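Local coordinates for protein DraIII (Deinococcus radiophilus, PDB 4L0K) that cleaves double-stranded DNA at specific sites as a type II restriction endonuclease, probably through a metal-dependent His-Me finger active site, at residues 1-6 and 21-26; 157-162 and 208-213; 180-185 and 200-205. All coordinates share one frame; numbering follows the deposited sequence.

Interaction 1: residues 1-6 and 21-26; sequences MELCHK and KCQLPL
The sulfurs of C4 and C22 meet at bonding distance, C4 SG to C22 SG 2.1 Å. Both SG atoms lie anti to their own backbone N, beside the carbonyl carbon, so they face each other between the loops. Four backbone bonds flank this link. C4 N gives the straightest, to L24 O at 2.6 Å, nearly along the C=O axis. L26 N bonds E2 O from above the carbonyl plane, and C22 N reaches K6 O in plane. H5 N bonds C22 O at 2.9 Å. H5 ND1 adds a weak bond to the same oxygen, so C22 O is held by two N-H groups and lies at the edge of the imidazole. K21 crosses one face of that ring. Its CD sits over the centre, 4.1 Å from the centroid of H5, in a CH-pi contact.

The two loops also share a single beta bridge, L3 with P25. C32 SG is modelled bonded to both C4 SG and C22 SG, with H28 packed on C4 and C22. One sulfur cannot form two ordinary disulfides. This is probably a structural metal site, most likely zinc, with C4, C22, C32 and H28 as candidate ligands. The sulfurs sit closer than zinc ligands would, so the links may stand for an oxidised or metal-depleted site.

L3 CD1 lies against Q23 OE1 (3.2 Å), an oxygen whose hydrogen bond comes from R120. L26 CD2 runs beside E2 CB at 4.0 Å. At the chain start M1 CE rests on P25 CG, the two crossing obliquely. K21 NZ pairs with D113 of helix 112-126. M1 and L3 pack on F146 of helix 137-147.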
loop_
_atom_site.group_PDB
_atom_site.type_symbol
_atom_site.label_atom_id
_atom_site.label_comp_id
_atom_site.label_asym_id
_atom_site.label_seq_id
_atom_site.Cartn_x
_atom_site.Cartn_y
_atom_site.Cartn_z
ATOM N N MET A 1 -36.400 -11.303 8.917
ATOM C CA MET A 1 -36.833 -12.658 8.593
ATOM C C MET A 1 -36.046 -13.707 9.369
ATOM O O MET A 1 -35.003 -13.414 9.962
ATOM C CB MET A 1 -36.668 -12.929 7.097
ATOM C CG MET A 1 -35.224 -12.865 6.625
ATOM S SD MET A 1 -35.035 -13.317 4.893
ATOM C CE MET A 1 -36.425 -12.460 4.153
ATOM N N GLU A 2 -36.560 -14.933 9.357
ATOM C CA GLU A 2 -35.830 -16.083 9.869
ATOM C C GLU A 2 -35.317 -16.869 8.662
ATOM O O GLU A 2 -36.046 -17.054 7.682
ATOM C CB GLU A 2 -36.748 -16.963 10.727
ATOM C CG GLU A 2 -36.070 -17.622 11.927
ATOM C CD GLU A 2 -35.930 -16.673 13.109
ATOM O OE1 GLU A 2 -34.833 -16.090 13.300
ATOM O OE2 GLU A 2 -36.923 -16.505 13.852
ATOM N N LEU A 3 -34.072 -17.326 8.730
ATOM C CA LEU A 3 -33.449 -18.011 7.595
ATOM C C LEU A 3 -33.535 -19.544 7.694
ATOM O O LEU A 3 -33.613 -20.080 8.798
ATOM C CB LEU A 3 -31.987 -17.582 7.469
ATOM C CG LEU A 3 -31.704 -16.092 7.264
ATOM C CD1 LEU A 3 -30.206 -15.851 7.266
ATOM C CD2 LEU A 3 -32.338 -15.575 5.977
ATOM N N CYS A 4 -33.530 -20.216 6.534
ATOM C CA CYS A 4 -33.502 -21.682 6.404
ATOM C C CYS A 4 -32.481 -22.248 7.385
ATOM O O CYS A 4 -32.840 -22.923 8.353
ATOM C CB CYS A 4 -33.150 -22.066 4.941
ATOM S SG CYS A 4 -33.255 -23.841 4.331
ATOM N N HIS A 5 -31.210 -21.926 7.155
ATOM C CA HIS A 5 -30.095 -22.440 7.958
ATOM C C HIS A 5 -29.902 -23.960 7.893
ATOM O O HIS A 5 -29.050 -24.508 8.597
ATOM C CB HIS A 5 -30.164 -21.961 9.416
ATOM C CG HIS A 5 -29.418 -20.686 9.667
ATOM N ND1 HIS A 5 -29.094 -19.803 8.658
ATOM C CD2 HIS A 5 -28.916 -20.156 10.807
ATOM C CE1 HIS A 5 -28.432 -18.780 9.168
ATOM N NE2 HIS A 5 -28.309 -18.971 10.470
ATOM N N LYS A 6 -30.675 -24.637 7.049
ATOM C CA LYS A 6 -30.430 -26.063 6.793
ATOM C C LYS A 6 -29.076 -26.248 6.101
ATOM O O LYS A 6 -28.670 -25.410 5.297
ATOM C CB LYS A 6 -31.564 -26.688 5.961
ATOM C CG LYS A 6 -32.886 -26.859 6.727
ATOM C CD LYS A 6 -33.755 -27.980 6.152
ATOM C CE LYS A 6 -34.462 -27.565 4.869
ATOM N NZ LYS A 6 -35.464 -28.596 4.453
ATOM N N LYS A 21 -24.592 -23.061 5.209
ATOM C CA LYS A 21 -25.985 -22.932 5.626
ATOM C C LYS A 21 -26.908 -22.321 4.577
ATOM O O LYS A 21 -26.497 -21.470 3.795
ATOM C CB LYS A 21 -26.088 -22.157 6.943
ATOM C CG LYS A 21 -25.122 -22.625 8.033
ATOM C CD LYS A 21 -25.350 -21.817 9.311
ATOM C CE LYS A 21 -24.113 -21.773 10.211
ATOM N NZ LYS A 21 -24.298 -20.813 11.356
ATOM N N CYS A 22 -28.158 -22.780 4.575
ATOM C CA CYS A 22 -29.232 -22.244 3.733
ATOM C C CYS A 22 -29.441 -20.764 4.088
ATOM O O CYS A 22 -29.558 -20.418 5.263
ATOM C CB CYS A 22 -30.508 -23.059 4.016
ATOM S SG CYS A 22 -31.992 -22.949 2.954
ATOM N N GLN A 23 -29.480 -19.887 3.091
ATOM C CA GLN A 23 -29.745 -18.486 3.390
ATOM C C GLN A 23 -31.087 -18.017 2.811
ATOM O O GLN A 23 -31.394 -16.821 2.820
ATOM C CB GLN A 23 -28.571 -17.595 2.945
ATOM C CG GLN A 23 -27.212 -18.006 3.543
ATOM C CD GLN A 23 -27.080 -17.658 5.016
ATOM O OE1 GLN A 23 -27.694 -16.706 5.492
ATOM N NE2 GLN A 23 -26.279 -18.424 5.744
ATOM N N LEU A 24 -31.875 -18.969 2.308
ATOM C CA LEU A 24 -33.261 -18.712 1.901
ATOM C C LEU A 24 -34.106 -18.491 3.146
ATOM O O LEU A 24 -33.722 -18.939 4.235
ATOM C CB LEU A 24 -33.826 -19.901 1.114
ATOM C CG LEU A 24 -33.755 -19.868 -0.412
ATOM C CD1 LEU A 24 -34.088 -18.471 -0.989
ATOM C CD2 LEU A 24 -32.404 -20.345 -0.886
ATOM N N PRO A 25 -35.245 -17.788 3.005
ATOM C CA PRO A 25 -36.183 -17.631 4.130
ATOM C C PRO A 25 -36.650 -18.988 4.673
ATOM O O PRO A 25 -36.779 -19.926 3.888
ATOM C CB PRO A 25 -37.364 -16.882 3.499
ATOM C CG PRO A 25 -36.760 -16.129 2.363
ATOM C CD PRO A 25 -35.695 -17.048 1.814
ATOM N N LEU A 26 -36.889 -19.075 5.981
ATOM C CA LEU A 26 -37.295 -20.317 6.649
ATOM C C LEU A 26 -38.412 -21.081 5.923
ATOM O O LEU A 26 -38.369 -22.311 5.838
ATOM C CB LEU A 26 -37.696 -20.019 8.104
ATOM C CG LEU A 26 -37.945 -21.168 9.094
ATOM C CD1 LEU A 26 -36.751 -22.127 9.186
ATOM C CD2 LEU A 26 -38.282 -20.594 10.464
#

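Interaction 2: residues 157-162 and 208-213; sequences CEICKL and KSLDEF
L210 points its two methyl groups at the 157-162 loop. Its CD1 meets I159 CG1 at 3.9 Å, and the two side chains cross obliquely. Its CD2 lies 3.6 Å from E158 O and meets K161 NZ tip to tip at 4.1 Å. One helical turn further on, F213 presents its ring edge to I159. I159 CG2 approaches F213 CE2 at 3.8 Å, near the ring plane, and the side chains cross at about a right angle. CG2 of I159 is anti to the backbone N, while CG1 stands beside that N, so the two branches serve different partners, one for F213 and one for L210.

The loop is a C-x-x-C turn, probably a zinc knuckle. K161 N bonds C157 O, and C157 SG is joined to C160 SG at 2.0 Å. C160 SG is also modelled bonded to C201 SG of helix 199-205. Two bonds on one sulfur do not fit ordinary disulfides. C157, C160 and C201, with H198 packed on the first two, would probably form a structural zinc site, as in some His-Me finger restriction enzymes. The modelled sulfurs are closer together than zinc ligands would be.

K161 bends at chi2 and brings NZ back to E158 O, 2.6 Å away and above the carbonyl plane. This folds the lysine over its own loop, with NZ facing L210 CD2. On the helix side, S209 is the N-cap and forms a capping box with E212. E212 N bonds S209 OG at 3.2 Å, and S209 N bonds E212 OE2 at 3.1 Å. Y214 OH bonds I159 O from the same helix. R223 of the second subunit reaches C160 O, and F200 of the second subunit packs on F213.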
loop_
_atom_site.group_PDB
_atom_site.type_symbol
_atom_site.label_atom_id
_atom_site.label_comp_id
_atom_site.label_asym_id
_atom_site.label_seq_id
_atom_site.Cartn_x
_atom_site.Cartn_y
_atom_site.Cartn_z
ATOM N N CYS A 157 -17.797 5.282 -3.156
ATOM C CA CYS A 157 -16.545 4.997 -2.456
ATOM C C CYS A 157 -16.731 5.356 -0.984
ATOM O O CYS A 157 -17.175 6.459 -0.670
ATOM C CB CYS A 157 -15.388 5.809 -3.074
ATOM S SG CYS A 157 -13.677 5.551 -2.368
ATOM N N GLU A 158 -16.415 4.424 -0.082
ATOM C CA GLU A 158 -16.563 4.666 1.359
ATOM C C GLU A 158 -15.605 5.730 1.871
ATOM O O GLU A 158 -15.905 6.383 2.874
ATOM C CB GLU A 158 -16.376 3.382 2.177
ATOM C CG GLU A 158 -17.409 2.335 1.894
ATOM C CD GLU A 158 -18.784 2.717 2.410
ATOM O OE1 GLU A 158 -18.857 3.526 3.363
ATOM O OE2 GLU A 158 -19.783 2.197 1.868
ATOM N N ILE A 159 -14.450 5.856 1.203
ATOM C CA ILE A 159 -13.469 6.909 1.476
ATOM C C ILE A 159 -13.670 8.196 0.630
ATOM O O ILE A 159 -13.974 9.209 1.225
ATOM C CB ILE A 159 -12.018 6.405 1.296
ATOM C CG1 ILE A 159 -11.734 5.234 2.236
ATOM C CG2 ILE A 159 -11.035 7.541 1.516
ATOM C CD1 ILE A 159 -11.662 3.903 1.545
ATOM N N CYS A 160 -13.472 8.121 -0.709
ATOM C CA CYS A 160 -13.683 9.207 -1.736
ATOM C C CYS A 160 -15.066 9.946 -1.498
ATOM O O CYS A 160 -15.166 11.162 -1.576
ATOM C CB CYS A 160 -13.471 8.689 -3.273
ATOM S SG CYS A 160 -12.571 6.832 -3.518
ATOM N N LYS A 161 -16.110 9.182 -1.166
ATOM C CA LYS A 161 -17.527 9.583 -1.272
ATOM C C LYS A 161 -18.008 9.844 -2.701
ATOM O O LYS A 161 -19.112 10.362 -2.897
ATOM C CB LYS A 161 -17.934 10.763 -0.367
ATOM C CG LYS A 161 -17.560 10.625 1.088
ATOM C CD LYS A 161 -17.988 9.310 1.710
ATOM C CE LYS A 161 -17.675 9.347 3.224
ATOM N NZ LYS A 161 -17.665 8.032 3.925
ATOM N N LEU A 162 -17.181 9.493 -3.685
ATOM C CA LEU A 162 -17.544 9.569 -5.101
ATOM C C LEU A 162 -18.446 8.412 -5.499
ATOM O O LEU A 162 -18.219 7.283 -5.074
ATOM C CB LEU A 162 -16.290 9.542 -5.983
ATOM C CG LEU A 162 -15.571 10.867 -6.207
ATOM C CD1 LEU A 162 -14.383 10.656 -7.113
ATOM C CD2 LEU A 162 -16.544 11.858 -6.818
ATOM N N LYS A 208 -5.970 2.956 9.318
ATOM C CA LYS A 208 -6.785 3.933 10.037
ATOM C C LYS A 208 -8.282 3.685 9.845
ATOM O O LYS A 208 -8.721 3.173 8.812
ATOM C CB LYS A 208 -6.433 5.370 9.596
ATOM C CG LYS A 208 -4.988 5.796 9.914
ATOM C CD LYS A 208 -4.806 7.292 9.707
ATOM C CE LYS A 208 -3.358 7.727 9.917
ATOM N NZ LYS A 208 -2.899 7.568 11.334
ATOM N N SER A 209 -9.073 4.055 10.837
ATOM C CA SER A 209 -10.511 4.084 10.628
ATOM C C SER A 209 -10.824 5.297 9.766
ATOM O O SER A 209 -9.970 6.173 9.553
ATOM C CB SER A 209 -11.263 4.164 11.956
ATOM O OG SER A 209 -11.163 5.461 12.523
ATOM N N LEU A 210 -12.054 5.356 9.280
ATOM C CA LEU A 210 -12.486 6.457 8.444
ATOM C C LEU A 210 -12.293 7.781 9.180
ATOM O O LEU A 210 -11.621 8.700 8.668
ATOM C CB LEU A 210 -13.941 6.266 8.055
ATOM C CG LEU A 210 -14.187 6.098 6.563
ATOM C CD1 LEU A 210 -13.127 5.244 5.926
ATOM C CD2 LEU A 210 -15.567 5.500 6.319
ATOM N N ASP A 211 -12.850 7.859 10.387
ATOM C CA ASP A 211 -12.776 9.078 11.190
ATOM C C ASP A 211 -11.326 9.478 11.491
ATOM O O ASP A 211 -10.990 10.652 11.408
ATOM C CB ASP A 211 -13.570 8.938 12.491
ATOM C CG ASP A 211 -15.070 8.761 12.255
ATOM O OD1 ASP A 211 -15.550 9.018 11.127
ATOM O OD2 ASP A 211 -15.780 8.370 13.210
ATOM N N GLU A 212 -10.465 8.515 11.824
ATOM C CA GLU A 212 -9.038 8.835 12.029
ATOM C C GLU A 212 -8.415 9.341 10.737
ATOM O O GLU A 212 -7.567 10.225 10.756
ATOM C CB GLU A 212 -8.240 7.627 12.537
ATOM C CG GLU A 212 -8.522 7.229 13.988
ATOM C CD GLU A 212 -8.276 5.744 14.236
ATOM O OE1 GLU A 212 -8.706 5.240 15.290
ATOM O OE2 GLU A 212 -7.664 5.073 13.374
ATOM N N PHE A 213 -8.836 8.774 9.608
ATOM C CA PHE A 213 -8.229 9.112 8.320
ATOM C C PHE A 213 -8.574 10.565 7.966
ATOM O O PHE A 213 -7.718 11.321 7.489
ATOM C CB PHE A 213 -8.742 8.154 7.233
ATOM C CG PHE A 213 -7.970 8.210 5.925
ATOM C CD1 PHE A 213 -6.651 8.646 5.883
ATOM C CD2 PHE A 213 -8.572 7.811 4.739
ATOM C CE1 PHE A 213 -5.948 8.688 4.687
ATOM C CE2 PHE A 213 -7.869 7.840 3.534
ATOM C CZ PHE A 213 -6.553 8.284 3.509
#

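Interaction 3: residues 180-185 and 200-205; sequences ETAHKT and FCNVAQ
N202, Q205 and E180 carry this contact between strand 180-183 and helix 200-205. The two short axes come within 9.0 Å and run at 36°. The N202 CG lies anti to its backbone N, which places the amide beside E180. N202 ND2 bonds E180 OE1 at 2.9 Å with a nearly straight N-H...O angle of 170°. The oxygen lies in the plane of the amide but is met from above the carboxylate plane, and the two planes are almost perpendicular. N202 OD1 turns to A182, 4.0 Å from its CB. The other oxygen of E180, OE2, forms a salt bridge with R199.

Q205 extends from the next helical turn. Its NE2 bonds H183 O at 3.1 Å, in the carbonyl plane, and also bonds K208 O. Strand, antiparallel partner 194-198 and helix 199-205 fit the beta-beta-alpha-metal motif of His-Me finger nucleases. In that family the first strand carries the general-base histidine. H183 is consistent with that role; its NE2 is bonded to H189 ND1. An alanine at N202 would remove the amide and probably leave E180 OE1 without its partner from the helix, weakening the link at this end. Two directed amide bonds, one to a carboxylate and one to a backbone carbonyl, thus tie two points of the strand to successive helix turns, while R199 probably balances the E180 charge.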
loop_
_atom_site.group_PDB
_atom_site.type_symbol
_atom_site.label_atom_id
_atom_site.label_comp_id
_atom_site.label_asym_id
_atom_site.label_seq_id
_atom_site.Cartn_x
_atom_site.Cartn_y
_atom_site.Cartn_z
ATOM N N GLU A 180 -12.219 -2.118 -4.807
ATOM C CA GLU A 180 -11.930 -3.137 -3.809
ATOM C C GLU A 180 -12.969 -3.056 -2.719
ATOM O O GLU A 180 -13.740 -2.082 -2.649
ATOM C CB GLU A 180 -10.534 -2.933 -3.191
ATOM C CG GLU A 180 -9.431 -3.017 -4.219
ATOM C CD GLU A 180 -8.043 -2.845 -3.639
ATOM O OE1 GLU A 180 -7.876 -2.146 -2.616
ATOM O OE2 GLU A 180 -7.107 -3.420 -4.220
ATOM N N THR A 181 -12.995 -4.087 -1.881
ATOM C CA THR A 181 -13.853 -4.100 -0.717
ATOM C C THR A 181 -13.210 -3.299 0.397
ATOM O O THR A 181 -12.034 -3.458 0.686
ATOM C CB THR A 181 -14.137 -5.543 -0.246
ATOM O OG1 THR A 181 -15.101 -6.143 -1.119
ATOM C CG2 THR A 181 -14.691 -5.540 1.157
ATOM N N ALA A 182 -13.985 -2.431 1.029
ATOM C CA ALA A 182 -13.454 -1.595 2.092
ATOM C C ALA A 182 -14.004 -1.989 3.452
ATOM O O ALA A 182 -15.148 -2.468 3.571
ATOM C CB ALA A 182 -13.750 -0.130 1.808
ATOM N N HIS A 183 -13.167 -1.769 4.460
ATOM C CA HIS A 183 -13.521 -1.872 5.864
ATOM C C HIS A 183 -13.398 -0.510 6.516
ATOM O O HIS A 183 -12.299 0.027 6.647
ATOM C CB HIS A 183 -12.608 -2.881 6.558
ATOM C CG HIS A 183 -12.775 -4.269 6.034
ATOM N ND1 HIS A 183 -12.204 -4.690 4.851
ATOM C CD2 HIS A 183 -13.507 -5.310 6.492
ATOM C CE1 HIS A 183 -12.551 -5.941 4.619
ATOM N NE2 HIS A 183 -13.340 -6.344 5.601
ATOM N N LYS A 184 -14.536 0.044 6.925
ATOM C CA LYS A 184 -14.584 1.402 7.464
ATOM C C LYS A 184 -13.732 1.530 8.718
ATOM O O LYS A 184 -13.118 2.565 8.957
ATOM C CB LYS A 184 -16.023 1.816 7.778
ATOM C CG LYS A 184 -16.926 1.928 6.579
ATOM C CD LYS A 184 -18.388 2.091 7.030
ATOM C CE LYS A 184 -19.346 1.567 5.964
ATOM N NZ LYS A 184 -20.766 1.686 6.412
ATOM N N THR A 185 -13.732 0.481 9.530
ATOM C CA THR A 185 -12.869 0.411 10.692
ATOM C C THR A 185 -12.047 -0.852 10.518
ATOM O O THR A 185 -12.597 -1.891 10.172
ATOM C CB THR A 185 -13.683 0.356 12.000
ATOM O OG1 THR A 185 -14.142 1.671 12.326
ATOM C CG2 THR A 185 -12.836 -0.174 13.156
ATOM N N PHE A 200 -7.126 3.278 -5.014
ATOM C CA PHE A 200 -6.328 4.350 -4.429
ATOM C C PHE A 200 -6.775 4.695 -3.005
ATOM O O PHE A 200 -5.951 4.771 -2.084
ATOM C CB PHE A 200 -6.332 5.630 -5.289
ATOM C CG PHE A 200 -5.513 6.738 -4.681
ATOM C CD1 PHE A 200 -4.144 6.836 -4.946
ATOM C CD2 PHE A 200 -6.089 7.634 -3.789
ATOM C CE1 PHE A 200 -3.365 7.833 -4.347
ATOM C CE2 PHE A 200 -5.321 8.636 -3.186
ATOM C CZ PHE A 200 -3.954 8.729 -3.462
ATOM N N CYS A 201 -8.074 4.922 -2.845
ATOM C CA CYS A 201 -8.619 5.398 -1.575
ATOM C C CYS A 201 -8.438 4.320 -0.504
ATOM O O CYS A 201 -8.082 4.598 0.649
ATOM C CB CYS A 201 -10.110 5.762 -1.727
ATOM S SG CYS A 201 -10.540 6.953 -3.071
ATOM N N ASN A 202 -8.675 3.080 -0.916
ATOM C CA ASN A 202 -8.497 1.935 -0.044
ATOM C C ASN A 202 -7.052 1.761 0.436
ATOM O O ASN A 202 -6.832 1.532 1.621
ATOM C CB ASN A 202 -8.985 0.656 -0.723
ATOM C CG ASN A 202 -9.343 -0.417 0.271
ATOM O OD1 ASN A 202 -9.767 -0.123 1.381
ATOM N ND2 ASN A 202 -9.175 -1.668 -0.121
ATOM N N VAL A 203 -6.061 1.880 -0.446
ATOM C CA VAL A 203 -4.689 1.802 0.075
ATOM C C VAL A 203 -4.278 3.048 0.886
ATOM O O VAL A 203 -3.561 2.912 1.862
ATOM C CB VAL A 203 -3.607 1.339 -0.949
ATOM C CG1 VAL A 203 -4.212 0.550 -2.118
ATOM C CG2 VAL A 203 -2.767 2.476 -1.413
ATOM N N ALA A 204 -4.794 4.234 0.541
ATOM C CA ALA A 204 -4.480 5.430 1.332
ATOM C C ALA A 204 -4.945 5.285 2.783
ATOM O O ALA A 204 -4.230 5.653 3.715
ATOM C CB ALA A 204 -5.089 6.712 0.698
ATOM N N GLN A 205 -6.154 4.756 2.964
ATOM C CA GLN A 205 -6.728 4.639 4.297
ATOM C C GLN A 205 -5.864 3.766 5.214
ATOM O O GLN A 205 -5.769 4.022 6.418
ATOM C CB GLN A 205 -8.158 4.093 4.199
ATOM C CG GLN A 205 -8.926 4.039 5.503
ATOM C CD GLN A 205 -10.059 3.003 5.463
ATOM O OE1 GLN A 205 -10.406 2.491 4.404
ATOM N NE2 GLN A 205 -10.619 2.690 6.620
#

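How the interactions relate
Interactions 2 and 3 are neighbours, with centres 7 Å apart, and both touch the second subunit. Interaction 3 is nested inside the chain loop that interaction 2 closes. They are joined by the C160-C201 sulfur link, and L210 N probably bonds K184 O. Interaction 2 is mainly apolar packing of a cysteine-bearing turn on the start of helix 210-226. Interaction 3 is polar and ties strand to helix within what is probably the beta-beta-alpha-metal motif. Interaction 1 lies about 31 to 33 Å from them, centre to centre, and joins two loops by backbone bonds and sulfur. All three are partly buried, but interaction 1 has five exposed residues among those touching, while interactions 2 and 3 have none.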